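Local atomic coordinates of Mn transporter subunit (Synechocystis sp. PCC 6803, PDB entry 3UJP), a protein that binds manganese(II) in the cleft between its two lobes and probably hands it to an ABC-type manganese transporter as the solute-binding subunit. Residues L35-V40 with R93-F98; D121-D126 with A219-T224; E184-N189 with V294-L299; T230-V235 with A258-A263; N268-S273 with E278-T283. All coordinates share one frame; numbering follows the deposited sequence.

Interaction 1. Residues L35-V40 with R93-F98. With ZN (zinc ion), chain G.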
# COMPACT_ATOMS: atom_id res chain seq x y z
N LEU A 35 0.45 8.86 10.34
CA LEU A 35 -0.99 9.13 10.42
C LEU A 35 -1.31 10.62 10.30
O LEU A 35 -0.63 11.46 10.92
CB LEU A 35 -1.56 8.57 11.73
CG LEU A 35 -2.94 7.96 11.54
CD1 LEU A 35 -2.82 6.60 10.83
CD2 LEU A 35 -3.69 7.84 12.87
N THR A 36 -2.31 10.97 9.50
CA THR A 36 -2.72 12.37 9.41
C THR A 36 -4.20 12.56 9.68
O THR A 36 -5.03 11.71 9.38
CB THR A 36 -2.33 13.06 8.07
OG1 THR A 36 -2.73 12.24 6.97
CG2 THR A 36 -0.85 13.27 8.00
N THR A 37 -4.51 13.73 10.22
CA THR A 37 -5.84 14.07 10.64
C THR A 37 -6.87 13.97 9.52
O THR A 37 -7.84 13.20 9.63
CB THR A 37 -5.86 15.44 11.28
OG1 THR A 37 -5.16 16.37 10.44
CG2 THR A 37 -5.14 15.35 12.59
N PHE A 38 -6.66 14.73 8.45
CA PHE A 38 -7.57 14.67 7.31
C PHE A 38 -6.92 14.38 5.97
O PHE A 38 -5.71 14.51 5.81
CB PHE A 38 -8.45 15.92 7.22
CG PHE A 38 -7.69 17.18 6.97
CD1 PHE A 38 -7.90 17.89 5.80
CD2 PHE A 38 -6.82 17.68 7.90
CE1 PHE A 38 -7.24 19.05 5.57
CE2 PHE A 38 -6.15 18.83 7.67
CZ PHE A 38 -6.36 19.53 6.51
N THR A 39 -7.76 13.99 5.02
CA THR A 39 -7.37 13.61 3.68
C THR A 39 -6.52 14.60 2.89
O THR A 39 -5.76 14.20 2.01
CB THR A 39 -8.59 13.42 2.83
OG1 THR A 39 -9.22 14.69 2.67
CG2 THR A 39 -9.55 12.45 3.50
N VAL A 40 -6.68 15.90 3.12
CA VAL A 40 -5.85 16.83 2.37
C VAL A 40 -4.43 16.65 2.84
O VAL A 40 -3.53 16.40 2.05
CB VAL A 40 -6.24 18.27 2.53
CG1 VAL A 40 -5.33 19.12 1.70
CG2 VAL A 40 -7.69 18.47 2.11
N ARG A 93 -10.21 20.06 16.34
CA ARG A 93 -10.46 20.45 17.71
C ARG A 93 -10.34 19.27 18.63
O ARG A 93 -10.12 19.43 19.84
CB ARG A 93 -11.84 21.10 17.83
CG ARG A 93 -11.76 22.62 17.90
CD ARG A 93 -13.11 23.29 17.92
NE ARG A 93 -13.84 23.24 16.65
CZ ARG A 93 -14.96 22.55 16.46
NH1 ARG A 93 -15.48 21.85 17.45
NH2 ARG A 93 -15.56 22.55 15.27
N TRP A 94 -10.47 18.08 18.04
CA TRP A 94 -10.54 16.80 18.78
C TRP A 94 -9.17 16.18 19.02
O TRP A 94 -9.05 15.18 19.72
CB TRP A 94 -11.41 15.80 18.01
CG TRP A 94 -11.04 15.72 16.56
CD1 TRP A 94 -11.56 16.45 15.54
CD2 TRP A 94 -10.02 14.88 15.97
NE1 TRP A 94 -10.95 16.12 14.35
CE2 TRP A 94 -10.01 15.16 14.59
CE3 TRP A 94 -9.15 13.92 16.47
CZ2 TRP A 94 -9.15 14.51 13.71
CZ3 TRP A 94 -8.30 13.28 15.59
CH2 TRP A 94 -8.31 13.57 14.24
N PHE A 95 -8.14 16.77 18.43
CA PHE A 95 -6.83 16.17 18.44
C PHE A 95 -6.26 16.11 19.84
O PHE A 95 -5.98 15.03 20.34
CB PHE A 95 -5.88 16.89 17.48
CG PHE A 95 -4.68 16.09 17.15
CD1 PHE A 95 -4.79 14.96 16.35
CD2 PHE A 95 -3.44 16.43 17.68
CE1 PHE A 95 -3.68 14.19 16.06
CE2 PHE A 95 -2.33 15.67 17.40
CZ PHE A 95 -2.44 14.54 16.58
N GLU A 96 -6.09 17.27 20.49
CA GLU A 96 -5.56 17.34 21.86
C GLU A 96 -5.96 16.11 22.69
O GLU A 96 -5.13 15.45 23.32
CB GLU A 96 -6.08 18.62 22.54
CG GLU A 96 -5.48 18.92 23.91
CD GLU A 96 -6.11 20.15 24.58
OE1 GLU A 96 -6.67 20.01 25.69
OE2 GLU A 96 -6.05 21.26 24.00
N GLN A 97 -7.24 15.81 22.67
CA GLN A 97 -7.79 14.76 23.50
C GLN A 97 -7.45 13.37 22.97
O GLN A 97 -7.14 12.45 23.73
CB GLN A 97 -9.29 14.92 23.52
CG GLN A 97 -9.97 13.95 24.38
CD GLN A 97 -11.08 14.63 25.10
OE1 GLN A 97 -12.23 14.22 25.00
NE2 GLN A 97 -10.74 15.70 25.82
N PHE A 98 -7.56 13.23 21.65
CA PHE A 98 -7.22 12.01 20.93
C PHE A 98 -5.76 11.68 21.19
O PHE A 98 -5.38 10.55 21.43
CB PHE A 98 -7.42 12.26 19.44
CG PHE A 98 -7.11 11.08 18.57
CD1 PHE A 98 -8.06 10.10 18.32
CD2 PHE A 98 -5.87 10.97 17.95
CE1 PHE A 98 -7.78 9.01 17.50
CE2 PHE A 98 -5.58 9.88 17.13
CZ PHE A 98 -6.53 8.89 16.91
ZN ZN G . -5.94 23.03 24.80
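T37 meets the aromatic pair W94 and F95 in a small, buried contact, a worked case of one branched side chain dividing an apolar task from a polar one. Its CB lies 4.2 Å from W94 CZ2, on the six-membered end of the indole, and beyond it the two branches part. The methyl CG2 is set anti to the carbonyl carbon of T37, beside the backbone N, which carries it to both rings: it comes to 4.0 Å from W94 CH2 and 3.8 Å from F95 CD1, oblique to each ring plane. The hydroxyl OG1 turns to a different partner, hydrogen bonding with the carboxylate of E92, so the polar tip is satisfied despite its burial. W94 is held from its other end, NE1 bonding to the carbonyl of I65, while its CZ3 lies 3.9 Å above the ring plane of F98, near the rim. E96, an exposed residue of helix 95-100, binds a zinc ion through OE2 at 1.9 Å. Within the fold, T37 follows the end of strand 33-36, which is flanked by the parallel strands 54-57 and 83-86; F95 stacks on Y86 of strand 83-86, and F98 packs on helix 72-80.

Interaction 2. Residues D121-D126 with A219-T224; sequences DGPYTD and AEQQFT
A219 sets its methyl against both P123 and Y124, and these two contacts make up the close part of an otherwise loose meeting of two surface loops. The methyl CB stands 3.4 Å from Y124 CE1 and 3.7 Å from P123 CG, so that a single carbon bridges the proline ring and the phenol. It approaches the phenol obliquely. The tyrosine gets there by its first torsion (chi1 -35°), which holds CG anti to the carbonyl carbon and beside the backbone N; the ring then runs out along A219 until OH is 4.2 Å from A219 O, without a bond being made. The solvent side is slacker. Q221, at the centre of an inverse gamma turn, brings OE1 only to 4.2 Å from P123 CD, a grazing touch between exposed residues. Within 121-126 a weak bond of 3.5 Å runs from T125 OG1 to G122 O. Y124 also packs on R93, whose guanidinium forms a salt bridge with E220, so R93 touches both loops, Y124 in one and E220 in the other. Replacing Y124 with an alanine would probably leave the A219 methyl without the phenol ring it lies against and take away the packing on R93. Loops from two lobes touching, probably near the mouth of the metal cleft, are in keeping with the periplasmic metal-binding proteins of ABC transporters; here Y124 is about 10 Å from the manganese ion, side chain to metal.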
# COMPACT_ATOMS: atom_id res chain seq x y z
N ASP A 121 -15.07 37.17 13.64
CA ASP A 121 -16.11 37.08 14.67
C ASP A 121 -16.58 35.66 15.05
O ASP A 121 -15.94 34.66 14.70
CB ASP A 121 -17.30 37.97 14.27
CG ASP A 121 -17.61 37.90 12.80
OD1 ASP A 121 -17.80 38.97 12.19
OD2 ASP A 121 -17.66 36.77 12.25
N GLY A 122 -17.71 35.59 15.75
CA GLY A 122 -18.19 34.34 16.30
C GLY A 122 -17.26 33.94 17.42
O GLY A 122 -16.29 34.66 17.67
N PRO A 123 -17.54 32.79 18.09
CA PRO A 123 -16.63 32.19 19.08
C PRO A 123 -15.30 32.00 18.38
O PRO A 123 -15.27 32.12 17.15
CB PRO A 123 -17.25 30.82 19.32
CG PRO A 123 -17.98 30.51 18.05
CD PRO A 123 -18.58 31.84 17.68
N TYR A 124 -14.23 31.71 19.09
CA TYR A 124 -12.91 31.80 18.42
C TYR A 124 -12.76 33.14 17.67
O TYR A 124 -12.31 33.16 16.52
CB TYR A 124 -12.69 30.69 17.38
CG TYR A 124 -13.29 29.36 17.70
CD1 TYR A 124 -14.25 28.81 16.88
CD2 TYR A 124 -12.90 28.65 18.82
CE1 TYR A 124 -14.80 27.61 17.15
CE2 TYR A 124 -13.44 27.44 19.11
CZ TYR A 124 -14.40 26.92 18.26
OH TYR A 124 -14.98 25.70 18.53
N THR A 125 -13.12 34.24 18.27
CA THR A 125 -13.03 35.47 17.53
C THR A 125 -11.65 35.64 16.95
O THR A 125 -11.49 35.73 15.74
CB THR A 125 -13.29 36.67 18.37
OG1 THR A 125 -14.25 37.49 17.72
CG2 THR A 125 -12.05 37.44 18.46
N ASP A 126 -10.64 35.76 17.79
CA ASP A 126 -9.37 36.15 17.26
C ASP A 126 -8.46 34.97 17.26
O ASP A 126 -7.27 35.11 17.35
CB ASP A 126 -8.77 37.26 18.09
CG ASP A 126 -8.78 38.59 17.37
OD1 ASP A 126 -8.08 38.74 16.36
OD2 ASP A 126 -9.49 39.52 17.80
N ALA A 219 -18.14 25.70 14.31
CA ALA A 219 -18.11 25.92 15.76
C ALA A 219 -19.15 25.31 16.71
O ALA A 219 -19.11 25.58 17.92
CB ALA A 219 -17.97 27.43 16.05
N GLU A 220 -20.05 24.49 16.17
CA GLU A 220 -21.07 23.84 16.98
C GLU A 220 -22.43 24.51 16.78
O GLU A 220 -23.40 23.86 16.38
CB GLU A 220 -20.69 23.87 18.46
CG GLU A 220 -19.23 23.52 18.72
CD GLU A 220 -18.98 22.03 18.76
OE1 GLU A 220 -19.93 21.27 19.07
OE2 GLU A 220 -17.84 21.61 18.48
N GLN A 221 -22.49 25.81 17.05
CA GLN A 221 -23.73 26.57 16.91
C GLN A 221 -24.05 26.83 15.44
O GLN A 221 -23.71 27.88 14.90
CB GLN A 221 -23.64 27.89 17.67
CG GLN A 221 -22.22 28.34 17.96
CD GLN A 221 -22.17 29.54 18.89
OE1 GLN A 221 -22.54 30.65 18.52
NE2 GLN A 221 -21.71 29.32 20.12
N GLN A 222 -24.69 25.86 14.80
CA GLN A 222 -25.06 25.99 13.39
C GLN A 222 -25.24 27.45 13.00
O GLN A 222 -25.70 28.26 13.80
CB GLN A 222 -26.34 25.20 13.10
CG GLN A 222 -26.52 23.96 13.95
CD GLN A 222 -27.30 22.87 13.24
OE1 GLN A 222 -27.69 23.03 12.09
NE2 GLN A 222 -27.54 21.76 13.94
N PHE A 223 -24.87 27.77 11.77
CA PHE A 223 -24.98 29.13 11.28
C PHE A 223 -26.39 29.58 11.58
O PHE A 223 -27.29 28.79 11.89
CB PHE A 223 -24.64 29.25 9.78
CG PHE A 223 -25.71 28.72 8.90
CD1 PHE A 223 -26.91 29.39 8.75
CD2 PHE A 223 -25.54 27.52 8.25
CE1 PHE A 223 -27.92 28.88 7.98
CE2 PHE A 223 -26.54 27.01 7.47
CZ PHE A 223 -27.74 27.69 7.34
N THR A 224 -26.57 30.89 11.47
CA THR A 224 -27.77 31.53 11.95
C THR A 224 -28.40 32.34 10.81
O THR A 224 -27.77 32.54 9.76
CB THR A 224 -27.39 32.42 13.12
OG1 THR A 224 -27.08 33.75 12.66
CG2 THR A 224 -26.18 31.82 13.87

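Interaction 3. Residues E184-N189 with V294-L299. With ZN (zinc ion), chain N.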
# COMPACT_ATOMS: atom_id res chain seq x y z
N GLU A 184 -6.56 36.64 -11.75
CA GLU A 184 -6.23 37.99 -12.22
C GLU A 184 -7.17 38.40 -13.35
O GLU A 184 -7.39 39.59 -13.59
CB GLU A 184 -4.74 38.11 -12.62
CG GLU A 184 -4.38 37.79 -14.08
CD GLU A 184 -2.87 37.62 -14.31
OE1 GLU A 184 -2.21 36.87 -13.55
OE2 GLU A 184 -2.31 38.21 -15.25
N GLN A 185 -7.76 37.42 -14.02
CA GLN A 185 -8.76 37.66 -15.05
C GLN A 185 -9.92 38.52 -14.57
O GLN A 185 -10.03 39.68 -14.95
CB GLN A 185 -9.26 36.35 -15.65
CG GLN A 185 -8.16 35.56 -16.38
CD GLN A 185 -8.66 34.24 -17.01
OE1 GLN A 185 -9.81 34.14 -17.46
NE2 GLN A 185 -7.79 33.23 -17.02
N VAL A 186 -10.80 37.95 -13.75
CA VAL A 186 -11.84 38.72 -13.08
C VAL A 186 -11.28 40.06 -12.51
O VAL A 186 -10.26 40.06 -11.82
CB VAL A 186 -12.56 37.85 -11.99
CG1 VAL A 186 -11.65 36.70 -11.55
CG2 VAL A 186 -13.03 38.68 -10.81
N PRO A 187 -11.92 41.20 -12.85
CA PRO A 187 -11.51 42.58 -12.52
C PRO A 187 -11.57 42.92 -11.03
O PRO A 187 -12.53 42.51 -10.38
CB PRO A 187 -12.56 43.42 -13.25
CG PRO A 187 -13.72 42.51 -13.43
CD PRO A 187 -13.15 41.16 -13.66
N ALA A 188 -10.60 43.68 -10.52
CA ALA A 188 -10.46 43.89 -9.06
C ALA A 188 -11.75 44.26 -8.28
O ALA A 188 -11.88 43.95 -7.09
CB ALA A 188 -9.34 44.89 -8.76
N ASN A 189 -12.69 44.92 -8.95
CA ASN A 189 -13.92 45.36 -8.29
C ASN A 189 -15.05 44.33 -8.40
O ASN A 189 -16.20 44.62 -8.05
CB ASN A 189 -14.36 46.74 -8.82
CG ASN A 189 -14.39 46.80 -10.34
OD1 ASN A 189 -14.76 45.83 -11.01
ND2 ASN A 189 -14.00 47.94 -10.90
N VAL A 294 -13.01 27.00 -10.99
CA VAL A 294 -14.47 27.14 -10.91
C VAL A 294 -14.91 28.45 -10.25
O VAL A 294 -16.08 28.85 -10.36
CB VAL A 294 -15.19 25.93 -10.28
CG1 VAL A 294 -14.59 24.64 -10.79
CG2 VAL A 294 -15.12 25.98 -8.77
N ILE A 295 -13.98 29.11 -9.57
CA ILE A 295 -14.20 30.44 -9.02
C ILE A 295 -14.12 31.46 -10.14
O ILE A 295 -15.06 32.23 -10.37
CB ILE A 295 -13.16 30.80 -7.96
CG1 ILE A 295 -13.49 30.13 -6.62
CG2 ILE A 295 -13.12 32.28 -7.75
CD1 ILE A 295 -12.50 30.44 -5.52
N THR A 296 -12.99 31.46 -10.84
CA THR A 296 -12.75 32.39 -11.93
C THR A 296 -13.92 32.49 -12.91
O THR A 296 -14.50 33.55 -13.05
CB THR A 296 -11.46 32.07 -12.67
OG1 THR A 296 -10.36 32.61 -11.92
CG2 THR A 296 -11.45 32.69 -14.04
N ASN A 297 -14.26 31.38 -13.55
CA ASN A 297 -15.36 31.35 -14.51
C ASN A 297 -16.72 31.54 -13.82
O ASN A 297 -17.74 31.72 -14.49
CB ASN A 297 -15.35 30.05 -15.31
CG ASN A 297 -16.20 28.96 -14.67
OD1 ASN A 297 -15.68 28.02 -14.08
ND2 ASN A 297 -17.51 29.10 -14.78
N GLY A 298 -16.71 31.49 -12.50
CA GLY A 298 -17.93 31.65 -11.73
C GLY A 298 -18.42 33.09 -11.70
O GLY A 298 -19.60 33.36 -11.91
N LEU A 299 -17.49 34.01 -11.44
CA LEU A 299 -17.83 35.43 -11.39
C LEU A 299 -17.65 36.09 -12.76
O LEU A 299 -17.54 37.31 -12.86
CB LEU A 299 -16.96 36.14 -10.35
CG LEU A 299 -16.44 35.29 -9.20
CD1 LEU A 299 -15.00 35.65 -8.86
CD2 LEU A 299 -17.34 35.43 -7.97
ZN ZN N . -0.09 37.94 -13.78
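Q185 places CG anti to its carbonyl carbon (chi1 -64°) and then runs on extended, which brings OE1 to 4.1 Å from T296 CG2, the two side chains crossing at about a right angle. T296 answers with its methyl anti to its own backbone N, and this leaves OG1 on the side of helix 158-183, where it hydrogen bonds to D182 O. The apolar centre of the contact is V186. Its CG2 lies 4.1 Å from L299 CD1, the two side chains crossing obliquely, while CG1 comes to 4.3 Å from T296 OG1. I295 O accepts both G298 N at 2.8 Å and L299 N at 3.2 Å, which helps hold L299 near V186. In the same loop E184 holds a zinc ion with both carboxylate oxygens, OE1 at 2.4 Å and OE2 at 2.7 Å; carboxylates of E277 of a second subunit and D104 of a third come close to it, a crowding of like charge that the metal probably relieves. Across the two segments the chemistry is loose van der Waals contact, with V186-L299 its one purely apolar pair, and the join probably depends on the burial of V186, T296 and L299.

Interaction 4. Residues T230-V235 with A258-A263; sequences TVIEEV and AQATGA
A helix side packed on a turn describes this partly buried, mainly apolar contact, in which V235 and I232 of helix 225-236 receive T261 and A260 from the connection leading into strand 264-269. It lies near the edge of the molecule, its centre about 25 Å from that of the chain. V235 and T261 reach toward each other tip to tip: V235 CG1 stands 3.5 Å from T261 CG2 and 3.3 Å from T261 OG1, so one methyl meets both branches of the threonine. I232 slides past T261 in the opposite direction. With CG1 at chi1 -87°, its CG2 falls anti to the backbone N and beside its own carbonyl, so that methyl sits next to the place where the threonine hydroxyl arrives, 4.1 Å from T261 OG1. The same hydroxyl is 3.6 Å from I232 O, near but without a hydrogen bond. Farther out, I232 CD1 touches A260 CB at 4.3 Å, and the contact thins toward the exposed alanine. The turn keeps its shape through a backbone bond of 3.1 Å from G262 N to A258 O, and at G262 (phi 103°) a CB would be jammed against the carbonyl O of T261. I243 of strand 242-246 touches V235, A258 and A263, so helix and turn share one strand. Helix 225-236 precedes strand 242-246, and helix 252-256 links that strand to its parallel neighbour 264-269: an alternation of helices and strands of the beta-alpha-beta kind, as in the C-terminal lobe of periplasmic metal-binding proteins.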
# COMPACT_ATOMS: atom_id res chain seq x y z
N THR A 230 -26.78 38.58 6.38
CA THR A 230 -25.63 39.43 6.09
C THR A 230 -25.06 39.08 4.73
O THR A 230 -24.67 39.95 3.97
CB THR A 230 -24.50 39.23 7.12
OG1 THR A 230 -24.90 39.72 8.41
CG2 THR A 230 -23.23 39.94 6.65
N VAL A 231 -25.01 37.79 4.43
CA VAL A 231 -24.52 37.36 3.14
C VAL A 231 -25.48 37.79 2.01
O VAL A 231 -25.05 38.15 0.92
CB VAL A 231 -24.31 35.85 3.10
CG1 VAL A 231 -24.17 35.36 1.67
CG2 VAL A 231 -23.10 35.48 3.95
N ILE A 232 -26.78 37.76 2.27
CA ILE A 232 -27.74 38.17 1.26
C ILE A 232 -27.58 39.66 0.93
O ILE A 232 -27.90 40.10 -0.18
CB ILE A 232 -29.19 37.77 1.66
CG1 ILE A 232 -29.46 36.34 1.18
CG2 ILE A 232 -30.21 38.70 1.06
CD1 ILE A 232 -30.78 35.76 1.64
N GLU A 233 -27.06 40.44 1.87
CA GLU A 233 -26.91 41.87 1.64
C GLU A 233 -25.57 42.21 1.00
O GLU A 233 -25.52 43.05 0.12
CB GLU A 233 -27.17 42.69 2.90
CG GLU A 233 -26.00 42.82 3.88
CD GLU A 233 -26.48 43.18 5.30
OE1 GLU A 233 -27.70 43.02 5.56
OE2 GLU A 233 -25.64 43.61 6.14
N GLU A 234 -24.51 41.56 1.42
CA GLU A 234 -23.22 41.81 0.82
C GLU A 234 -23.25 41.43 -0.64
O GLU A 234 -22.55 42.02 -1.45
CB GLU A 234 -22.10 41.12 1.56
CG GLU A 234 -21.58 41.93 2.73
CD GLU A 234 -20.94 43.22 2.31
OE1 GLU A 234 -21.28 44.28 2.85
OE2 GLU A 234 -20.07 43.17 1.44
N VAL A 235 -24.02 40.43 -1.00
CA VAL A 235 -24.05 40.07 -2.40
C VAL A 235 -24.66 41.13 -3.29
O VAL A 235 -24.06 41.57 -4.26
CB VAL A 235 -24.96 38.88 -2.59
CG1 VAL A 235 -26.03 39.25 -3.58
CG2 VAL A 235 -24.20 37.70 -3.08
N ALA A 258 -29.37 32.18 -2.42
CA ALA A 258 -29.29 32.03 -3.87
C ALA A 258 -30.65 32.20 -4.55
O ALA A 258 -30.78 32.93 -5.54
CB ALA A 258 -28.67 30.69 -4.23
N GLN A 259 -31.66 31.51 -4.02
CA GLN A 259 -33.01 31.58 -4.57
C GLN A 259 -33.73 32.82 -4.08
O GLN A 259 -34.94 32.97 -4.28
CB GLN A 259 -33.80 30.32 -4.19
CG GLN A 259 -33.58 29.15 -5.13
CD GLN A 259 -32.54 28.17 -4.61
OE1 GLN A 259 -31.58 27.84 -5.31
NE2 GLN A 259 -32.72 27.71 -3.38
N ALA A 260 -33.00 33.73 -3.45
CA ALA A 260 -33.57 34.96 -2.93
C ALA A 260 -32.72 36.17 -3.33
O ALA A 260 -33.16 37.31 -3.21
CB ALA A 260 -33.72 34.90 -1.42
N THR A 261 -31.51 35.90 -3.82
CA THR A 261 -30.60 36.97 -4.23
C THR A 261 -30.52 37.06 -5.75
O THR A 261 -30.37 38.14 -6.32
CB THR A 261 -29.19 36.75 -3.67
OG1 THR A 261 -28.90 37.78 -2.71
CG2 THR A 261 -28.16 36.80 -4.78
N GLY A 262 -30.63 35.91 -6.42
CA GLY A 262 -30.57 35.86 -7.87
C GLY A 262 -29.24 35.35 -8.38
O GLY A 262 -29.07 35.10 -9.57
N ALA A 263 -28.28 35.21 -7.47
CA ALA A 263 -26.95 34.73 -7.82
C ALA A 263 -27.00 33.26 -8.27
O ALA A 263 -27.92 32.52 -7.91
CB ALA A 263 -25.99 34.92 -6.67

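Interaction 5. Residues N268-S273 with E278-T283; sequences NLYVDS and EGPVPT. With MN (manganese (II) ion), chain D.
V281, a beta-branched residue in a left-handed backbone conformation (phi 54°, psi 54°), lays a methyl over the ring of Y270. Its CG2 is 3.9 Å from the Y270 ring centroid and 23° off the normal, a CH-pi contact displaced toward the CG-CD1 side, where CG2 is 3.6 Å from Y270 CD1. The second methyl, CG1, lies 4.0 Å from Y270 CB, so both methyls rest against the tyrosine. At the far end P280 CG comes to 4.2 Å from Y270 OH, proline and tyrosine crossing at about a right angle. The carbonyl oxygen of S273 lies at the ring's edge, in its plane. A serine in place of Y270 would probably strip V281 of its aromatic face and open a gap between V281, P280 and the 270-273 loop. Two residues along, D272 OD2 binds manganese at 1.9 Å, completing with H66, H131 and E197 the four-residue metal site, so Y270 shares its loop with a metal ligand. That loop leaves strand 264-269, which runs beside strand 242-246. Helix 284-296 touches both segments, L287 meeting Y270 and V281, D291 OD2 accepting a hydrogen bond from Y270 N, and T283 capping its first turn.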
# COMPACT_ATOMS: atom_id res chain seq x y z
N ASN A 268 -19.68 23.13 -5.12
CA ASN A 268 -18.88 23.09 -3.92
C ASN A 268 -17.43 23.37 -4.25
O ASN A 268 -16.93 22.90 -5.27
CB ASN A 268 -18.99 21.72 -3.26
CG ASN A 268 -20.24 21.57 -2.42
OD1 ASN A 268 -20.94 22.54 -2.13
ND2 ASN A 268 -20.52 20.33 -2.00
N LEU A 269 -16.76 24.15 -3.40
CA LEU A 269 -15.33 24.32 -3.45
C LEU A 269 -14.82 23.27 -2.49
O LEU A 269 -15.60 22.73 -1.74
CB LEU A 269 -14.95 25.71 -2.96
CG LEU A 269 -15.56 26.81 -3.81
CD1 LEU A 269 -15.27 28.22 -3.28
CD2 LEU A 269 -15.05 26.66 -5.23
N TYR A 270 -13.53 22.98 -2.50
CA TYR A 270 -13.03 21.94 -1.64
C TYR A 270 -11.93 22.45 -0.73
O TYR A 270 -10.91 22.87 -1.24
CB TYR A 270 -12.53 20.80 -2.50
CG TYR A 270 -13.65 19.99 -3.16
CD1 TYR A 270 -14.34 20.47 -4.27
CD2 TYR A 270 -14.02 18.73 -2.66
CE1 TYR A 270 -15.36 19.73 -4.87
CE2 TYR A 270 -15.04 17.98 -3.25
CZ TYR A 270 -15.71 18.48 -4.35
OH TYR A 270 -16.71 17.72 -4.94
N VAL A 271 -12.10 22.43 0.60
CA VAL A 271 -11.04 22.88 1.50
C VAL A 271 -10.56 21.87 2.51
O VAL A 271 -9.36 21.62 2.65
CB VAL A 271 -11.41 24.09 2.34
CG1 VAL A 271 -10.44 25.20 2.06
CG2 VAL A 271 -12.85 24.51 2.13
N ASP A 272 -11.51 21.33 3.26
CA ASP A 272 -11.21 20.50 4.42
C ASP A 272 -11.16 19.03 4.05
O ASP A 272 -10.93 18.18 4.90
CB ASP A 272 -12.22 20.77 5.52
CG ASP A 272 -12.10 22.18 6.14
OD1 ASP A 272 -11.09 22.86 5.93
OD2 ASP A 272 -13.02 22.62 6.85
N SER A 273 -11.37 18.73 2.77
CA SER A 273 -11.35 17.35 2.29
C SER A 273 -11.40 17.30 0.77
O SER A 273 -12.00 18.15 0.12
CB SER A 273 -12.52 16.56 2.88
OG SER A 273 -12.97 15.57 1.98
N GLU A 278 -13.18 9.29 -8.34
CA GLU A 278 -14.13 9.92 -9.25
C GLU A 278 -14.34 11.34 -8.78
O GLU A 278 -13.89 11.69 -7.70
CB GLU A 278 -15.47 9.19 -9.24
CG GLU A 278 -15.42 7.75 -9.76
CD GLU A 278 -15.23 7.67 -11.27
OE1 GLU A 278 -15.81 8.51 -11.99
OE2 GLU A 278 -14.50 6.77 -11.73
N GLY A 279 -15.03 12.15 -9.57
CA GLY A 279 -15.19 13.54 -9.21
C GLY A 279 -13.86 14.27 -9.15
O GLY A 279 -12.80 13.63 -9.15
N PRO A 280 -13.89 15.62 -9.08
CA PRO A 280 -12.70 16.48 -9.18
C PRO A 280 -11.90 16.40 -7.89
O PRO A 280 -12.35 15.74 -6.95
CB PRO A 280 -13.31 17.87 -9.30
CG PRO A 280 -14.60 17.78 -8.57
CD PRO A 280 -15.09 16.37 -8.67
N VAL A 281 -10.74 17.04 -7.82
CA VAL A 281 -10.03 17.08 -6.54
C VAL A 281 -9.78 15.70 -5.90
O VAL A 281 -10.16 15.47 -4.76
CB VAL A 281 -10.83 17.89 -5.49
CG1 VAL A 281 -9.91 18.44 -4.46
CG2 VAL A 281 -11.58 19.02 -6.14
N PRO A 282 -9.15 14.76 -6.63
CA PRO A 282 -8.74 13.57 -5.92
C PRO A 282 -7.35 13.80 -5.31
O PRO A 282 -6.88 12.91 -4.59
CB PRO A 282 -8.67 12.53 -7.02
CG PRO A 282 -8.16 13.33 -8.19
CD PRO A 282 -8.79 14.69 -8.06
N THR A 283 -6.72 14.94 -5.58
CA THR A 283 -5.41 15.26 -4.99
C THR A 283 -5.23 16.73 -4.55
O THR A 283 -5.94 17.60 -5.01
CB THR A 283 -4.24 14.82 -5.90
OG1 THR A 283 -3.89 15.86 -6.85
CG2 THR A 283 -4.59 13.49 -6.60
MN MN D . -12.81 24.36 7.66

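Overall arrangement
Five contacts are spread over a two-lobed chain, with interactions 1 and 4 on opposite sides of its centre and about 35 Å apart between centres. Interaction 1 closes first along the chain; interactions 4 and 5 are nested inside the loop closed by interaction 3, whereas interactions 2 and 3 alternate. Interactions 1 and 2 join through the salt bridge R93 to E220; R93 is probably the arginine that steadies the entrance to the metal site. Interactions 1 and 5 touch where F38 and V40 pack on the 271-273 loop. Interactions 3 and 5 meet through L269, V294 and I295. Interactions 1, 2 and 5 thus probably form a linked surround of the manganese site, with 3 and 4 farther out in the C-terminal lobe.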